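XRE family transcriptional regulator (PDB 6F8H) is the HigA-type antitoxin GraA, partner of the toxin GraT, and probably binds DNA as a helix-turn-helix transcriptional regulator. Local coordinates at residues E19-R22 / E23-K27; G41-T44 / P45-N48. All coordinates share one frame; numbering follows the deposited sequence.

Contact 1: E19-R22 / E23-K27; sequences EILR and EEFQK
R22 and E23 run side by side on helix 17-29, the first helix of the helix-turn-helix domain, and meet in a salt bridge whose hydrogen bond is weak and long. NH2 of R22 is 3.5 Å from OE2 of E23, which sits at the guanidinium edge, near its plane, while the carboxylate itself is turned 81° from that plane. A bend in the arginine (chi3 62°) brings its end round beside the glutamate. The stronger hold on the group comes from NH1 of R22, which forms a salt bridge with E53 and a hydrogen bond to the carbonyl of L51. Q26 slants across the arginine's aliphatic part, its OE1 3.5 Å from CG of R22, and its NE2 is hydrogen-bonded to the carbonyl of F31. On another side of the helix, I20 and E24 point the same way, with CD1 of I20 3.6 Å from OE2 of E24. The F25 ring presents its edge, in plane, to the carbonyl oxygen of I20, with CD1 of F25 3.7 Å from that O. Because CG of F25 lies anti to its own carbonyl carbon (chi1 -71°), the ring swings back beside the backbone N, and its CE1 comes 4.1 Å from CG2 of I20. Beyond these segments the ring meets W76, and I20 packs on F75 and L79, so this face joins the helix to helix 73-99. The backbone widens into a pi-type turn at 23-26: Q26 N reaches O of L21 at 2.9 Å, and K27 N reaches O of R22 at 3.0 Å, both five residues back. The buried L21, which accepts the first of these bonds, crosses F25 at about a right angle, its CD1 4.1 Å from CB of F25.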
ATOM      1  N   GLU A  19       4.615  -8.077  12.387  1.00 25.35           N
ATOM      2  CA  GLU A  19       4.678  -9.465  12.860  1.00 27.08           C
ATOM      3  C   GLU A  19       5.814 -10.207  12.150  1.00 24.26           C
ATOM      4  O   GLU A  19       6.589 -10.928  12.786  1.00 26.48           O
ATOM      5  CB  GLU A  19       3.345 -10.188  12.639  1.00 28.36           C
ATOM      6  CG  GLU A  19       3.378 -11.694  12.964  1.00 29.15           C
ATOM      7  CD  GLU A  19       2.009 -12.368  12.835  1.00 33.06           C
ATOM      8  OE1 GLU A  19       1.031 -11.844  13.390  1.00 34.72           O
ATOM      9  OE2 GLU A  19       1.910 -13.418  12.172  1.00 38.82           O
ATOM     10  N   ILE A  20       5.914 -10.023  10.837  1.00 23.78           N
ATOM     11  CA  ILE A  20       7.027 -10.615  10.085  1.00 24.52           C
ATOM     12  C   ILE A  20       8.358 -10.030  10.575  1.00 25.97           C
ATOM     13  O   ILE A  20       9.325 -10.769  10.818  1.00 27.53           O
ATOM     14  CB  ILE A  20       6.874 -10.387   8.577  1.00 25.26           C
ATOM     15  CG1 ILE A  20       5.587 -11.042   8.064  1.00 26.36           C
ATOM     16  CG2 ILE A  20       8.086 -10.930   7.799  1.00 26.52           C
ATOM     17  CD1 ILE A  20       5.483 -12.509   8.412  1.00 28.76           C
ATOM     18  N   LEU A  21       8.413  -8.704  10.737  1.00 26.21           N
ATOM     19  CA  LEU A  21       9.652  -8.073  11.179  1.00 25.39           C
ATOM     20  C   LEU A  21      10.073  -8.671  12.518  1.00 29.97           C
ATOM     21  O   LEU A  21      11.235  -9.042  12.715  1.00 27.16           O
ATOM     22  CB  LEU A  21       9.497  -6.543  11.291  1.00 20.63           C
ATOM     23  CG  LEU A  21      10.744  -5.767  11.712  1.00 25.28           C
ATOM     24  CD1 LEU A  21      11.907  -6.098  10.781  1.00 22.03           C
ATOM     25  CD2 LEU A  21      10.465  -4.259  11.697  1.00 27.91           C
ATOM     26  N   ARG A  22       9.106  -8.807  13.417  1.00 24.56           N
ATOM     27  CA  ARG A  22       9.373  -9.321  14.750  1.00 28.09           C
ATOM     28  C   ARG A  22       9.658 -10.832  14.788  1.00 27.72           C
ATOM     29  O   ARG A  22      10.653 -11.269  15.373  1.00 28.10           O
ATOM     30  CB  ARG A  22       8.188  -8.983  15.661  1.00 30.07           C
ATOM     31  CG  ARG A  22       8.467  -9.148  17.141  1.00 36.72           C
ATOM     32  CD  ARG A  22       7.185  -8.924  17.952  1.00 35.16           C
ATOM     33  NE  ARG A  22       6.165  -9.908  17.609  1.00 34.08           N
ATOM     34  CZ  ARG A  22       5.050  -9.628  16.942  1.00 34.17           C
ATOM     35  NH1 ARG A  22       4.823  -8.388  16.535  1.00 30.51           N
ATOM     36  NH2 ARG A  22       4.172 -10.589  16.667  1.00 28.39           N
ATOM     37  N   GLU A  23       8.800 -11.628  14.155  1.00 26.38           N
ATOM     38  CA  GLU A  23       8.873 -13.094  14.312  1.00 27.63           C
ATOM     39  C   GLU A  23       9.977 -13.727  13.474  1.00 32.88           C
ATOM     40  O   GLU A  23      10.581 -14.707  13.903  1.00 31.38           O
ATOM     41  CB  GLU A  23       7.547 -13.758  13.950  1.00 28.32           C
ATOM     42  CG  GLU A  23       6.413 -13.461  14.895  1.00 30.02           C
ATOM     43  CD  GLU A  23       6.647 -14.013  16.291  1.00 38.35           C
ATOM     44  OE1 GLU A  23       7.406 -14.999  16.438  1.00 40.83           O
ATOM     45  OE2 GLU A  23       6.067 -13.456  17.246  1.00 39.86           O
ATOM     46  N   GLU A  24      10.239 -13.178  12.287  1.00 26.98           N
ATOM     47  CA  GLU A  24      11.184 -13.801  11.375  1.00 31.99           C
ATOM     48  C   GLU A  24      12.553 -13.129  11.390  1.00 35.07           C
ATOM     49  O   GLU A  24      13.574 -13.803  11.302  1.00 36.78           O
ATOM     50  CB  GLU A  24      10.621 -13.807   9.952  1.00 35.85           C
ATOM     51  CG  GLU A  24       9.248 -14.461   9.851  1.00 31.93           C
ATOM     52  CD  GLU A  24       8.940 -14.960   8.453  1.00 46.22           C
ATOM     53  OE1 GLU A  24       9.877 -14.991   7.627  1.00 51.62           O
ATOM     54  OE2 GLU A  24       7.771 -15.325   8.173  1.00 47.29           O
ATOM     55  N   PHE A  25      12.586 -11.804  11.496  1.00 31.44           N
ATOM     56  CA  PHE A  25      13.862 -11.101  11.467  1.00 34.30           C
ATOM     57  C   PHE A  25      14.414 -10.859  12.859  1.00 37.65           C
ATOM     58  O   PHE A  25      15.537 -11.262  13.151  1.00 40.30           O
ATOM     59  CB  PHE A  25      13.728  -9.780  10.699  1.00 33.56           C
ATOM     60  CG  PHE A  25      13.558  -9.982   9.240  1.00 26.89           C
ATOM     61  CD1 PHE A  25      12.311 -10.226   8.707  1.00 25.57           C
ATOM     62  CD2 PHE A  25      14.661  -9.993   8.396  1.00 33.95           C
ATOM     63  CE1 PHE A  25      12.150 -10.449   7.345  1.00 29.74           C
ATOM     64  CE2 PHE A  25      14.511 -10.218   7.040  1.00 28.72           C
ATOM     65  CZ  PHE A  25      13.253 -10.450   6.509  1.00 26.02           C
ATOM     66  N   GLN A  26      13.621 -10.234  13.728  1.00 33.51           N
ATOM     67  CA  GLN A  26      14.095  -9.896  15.066  1.00 37.25           C
ATOM     68  C   GLN A  26      14.406 -11.101  15.951  1.00 41.71           C
ATOM     69  O   GLN A  26      15.498 -11.178  16.534  1.00 41.03           O
ATOM     70  CB  GLN A  26      13.089  -9.005  15.799  1.00 30.85           C
ATOM     71  CG  GLN A  26      13.675  -8.484  17.089  1.00 33.53           C
ATOM     72  CD  GLN A  26      12.762  -7.532  17.814  1.00 35.76           C
ATOM     73  OE1 GLN A  26      11.534  -7.612  17.697  1.00 33.43           O
ATOM     74  NE2 GLN A  26      13.354  -6.611  18.562  1.00 28.60           N
ATOM     75  N   LYS A  27      13.451 -12.023  16.064  1.00 41.09           N
ATOM     76  CA  LYS A  27      13.570 -13.159  16.990  1.00 45.22           C
ATOM     77  C   LYS A  27      14.850 -13.944  16.731  1.00 48.76           C
ATOM     78  O   LYS A  27      15.481 -14.450  17.656  1.00 52.90           O
ATOM     79  CB  LYS A  27      12.353 -14.082  16.876  1.00 46.28           C
ATOM     80  CG  LYS A  27      12.495 -15.441  17.569  1.00 47.55           C
ATOM     81  CD  LYS A  27      11.386 -16.404  17.111  1.00 50.10           C
ATOM     82  CE  LYS A  27      11.479 -17.767  17.805  1.00 44.39           C
ATOM     83  NZ  LYS A  27      12.079 -18.811  16.928  1.00 44.14           N
TER

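Contact 2: G41-T44 / P45-N48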
ATOM      1  N   GLY A  41      18.392   4.315   9.786  1.00 30.59           N
ATOM      2  CA  GLY A  41      18.472   5.767   9.710  1.00 29.36           C
ATOM      3  C   GLY A  41      17.152   6.445  10.071  1.00 31.27           C
ATOM      4  O   GLY A  41      16.841   7.501   9.543  1.00 28.59           O
ATOM      5  N   VAL A  42      16.364   5.820  10.945  1.00 30.73           N
ATOM      6  CA  VAL A  42      15.100   6.397  11.417  1.00 29.99           C
ATOM      7  C   VAL A  42      15.086   6.484  12.940  1.00 28.86           C
ATOM      8  O   VAL A  42      15.985   5.988  13.613  1.00 28.73           O
ATOM      9  CB  VAL A  42      13.840   5.574  10.966  1.00 28.81           C
ATOM     10  CG1 VAL A  42      13.843   5.347   9.465  1.00 32.60           C
ATOM     11  CG2 VAL A  42      13.750   4.231  11.722  1.00 26.13           C
ATOM     12  N   ALA A  43      14.046   7.115  13.468  1.00 30.99           N
ATOM     13  CA  ALA A  43      13.884   7.283  14.908  1.00 30.94           C
ATOM     14  C   ALA A  43      13.378   5.990  15.523  1.00 28.78           C
ATOM     15  O   ALA A  43      12.582   5.295  14.916  1.00 27.02           O
ATOM     16  CB  ALA A  43      12.914   8.436  15.206  1.00 31.06           C
ATOM     17  N   THR A  44      13.835   5.674  16.729  1.00 29.18           N
ATOM     18  CA  THR A  44      13.406   4.451  17.390  1.00 31.12           C
ATOM     19  C   THR A  44      11.878   4.313  17.533  1.00 32.09           C
ATOM     20  O   THR A  44      11.365   3.214  17.324  1.00 32.81           O
ATOM     21  CB  THR A  44      14.071   4.306  18.776  1.00 31.30           C
ATOM     22  OG1 THR A  44      15.476   4.515  18.640  1.00 34.45           O
ATOM     23  CG2 THR A  44      13.847   2.904  19.352  1.00 28.98           C
ATOM     24  N   PRO A  45      11.149   5.401  17.887  1.00 32.80           N
ATOM     25  CA  PRO A  45       9.690   5.267  18.021  1.00 32.24           C
ATOM     26  C   PRO A  45       8.985   4.747  16.772  1.00 31.80           C
ATOM     27  O   PRO A  45       8.009   4.010  16.905  1.00 33.06           O
ATOM     28  CB  PRO A  45       9.238   6.704  18.326  1.00 32.63           C
ATOM     29  CG  PRO A  45      10.359   7.248  19.116  1.00 34.86           C
ATOM     30  CD  PRO A  45      11.599   6.708  18.405  1.00 33.49           C
ATOM     31  N   THR A  46       9.477   5.126  15.595  1.00 32.48           N
ATOM     32  CA  THR A  46       8.943   4.613  14.338  1.00 35.34           C
ATOM     33  C   THR A  46       9.043   3.082  14.294  1.00 30.85           C
ATOM     34  O   THR A  46       8.056   2.396  14.022  1.00 31.49           O
ATOM     35  CB  THR A  46       9.680   5.194  13.119  1.00 37.24           C
ATOM     36  OG1 THR A  46       9.778   6.623  13.236  1.00 42.12           O
ATOM     37  CG2 THR A  46       8.929   4.852  11.860  1.00 42.97           C
ATOM     38  N   VAL A  47      10.233   2.558  14.584  1.00 31.06           N
ATOM     39  CA  VAL A  47      10.446   1.111  14.643  1.00 29.64           C
ATOM     40  C   VAL A  47       9.569   0.482  15.714  1.00 32.73           C
ATOM     41  O   VAL A  47       8.948  -0.549  15.475  1.00 29.46           O
ATOM     42  CB  VAL A  47      11.920   0.750  14.925  1.00 26.73           C
ATOM     43  CG1 VAL A  47      12.079  -0.758  15.047  1.00 27.77           C
ATOM     44  CG2 VAL A  47      12.808   1.275  13.830  1.00 27.41           C
ATOM     45  N   ASN A  48       9.502   1.126  16.885  1.00 31.23           N
ATOM     46  CA  ASN A  48       8.665   0.638  17.983  1.00 34.98           C
ATOM     47  C   ASN A  48       7.223   0.457  17.541  1.00 33.07           C
ATOM     48  O   ASN A  48       6.613  -0.558  17.841  1.00 35.74           O
ATOM     49  CB  ASN A  48       8.717   1.586  19.192  1.00 31.75           C
ATOM     50  CG  ASN A  48       9.959   1.385  20.037  1.00 36.15           C
ATOM     51  OD1 ASN A  48      10.578   0.321  19.993  1.00 37.49           O
ATOM     52  ND2 ASN A  48      10.323   2.400  20.825  1.00 32.12           N
TER
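The carbonyl oxygen of T44 accepts a nearly straight hydrogen bond from N48, with N of N48 2.8 Å from O of T44 and an N-H...O angle of 166°. Beside this bond the two side chains slant across each other, CG2 of T44 lying 3.9 Å from ND2 of N48. One residue earlier, A43 occupies the N-cap position; its O receives a weak hydrogen bond from T46 N, 3.2 Å away and bent to 126°. CB of T46 sits 3.4 Å from that same O of A43. The stretch is the turn of the helix-turn-helix unit: G41, with positive phi, is the C-prime residue of a Schellman motif that ends helix 33-40, and helix 44-51 then begins, probably the DNA-recognition helix, as in related HTH regulators. P45 follows in its first turn, where a ring nitrogen without a hydrogen is easily accommodated; CD of P45 lies 3.9 Å from CB of A43. The peptide link also holds CD of P45 close to CB of T44, at 3.5 Å. V42 packs across the turn onto the new helix. With CG1 of V42 anti to the carbonyl carbon (chi1 -53°), its CG2 lies between backbone N and carbonyl carbon and meets CG2 of the buried V47 at 3.8 Å, the two side chains crossing at about a right angle. V47 also packs on L36 and A37 of helix 33-40, whereas V42 rests on M61 and R64 of helix 59-69.

Both contacts are local and lie in series along one chain, contact 1 in helix 17-29 and contact 2 at the turn into helix 44-51. Their centres are 16 Å apart, and their nearest atoms come to about 5 Å without touching. The link between them passes through the rest of helix 44-51: L21 of contact 1 packs on I50 and L51, and Q26 also touches L51, all just beyond N48 of contact 2. Helix 59-69 is shared too, taking L21 and F25 at L69 and V42 and T46 at M61. Contact 1 thus covers the end of the probable recognition helix whose start contact 2 forms.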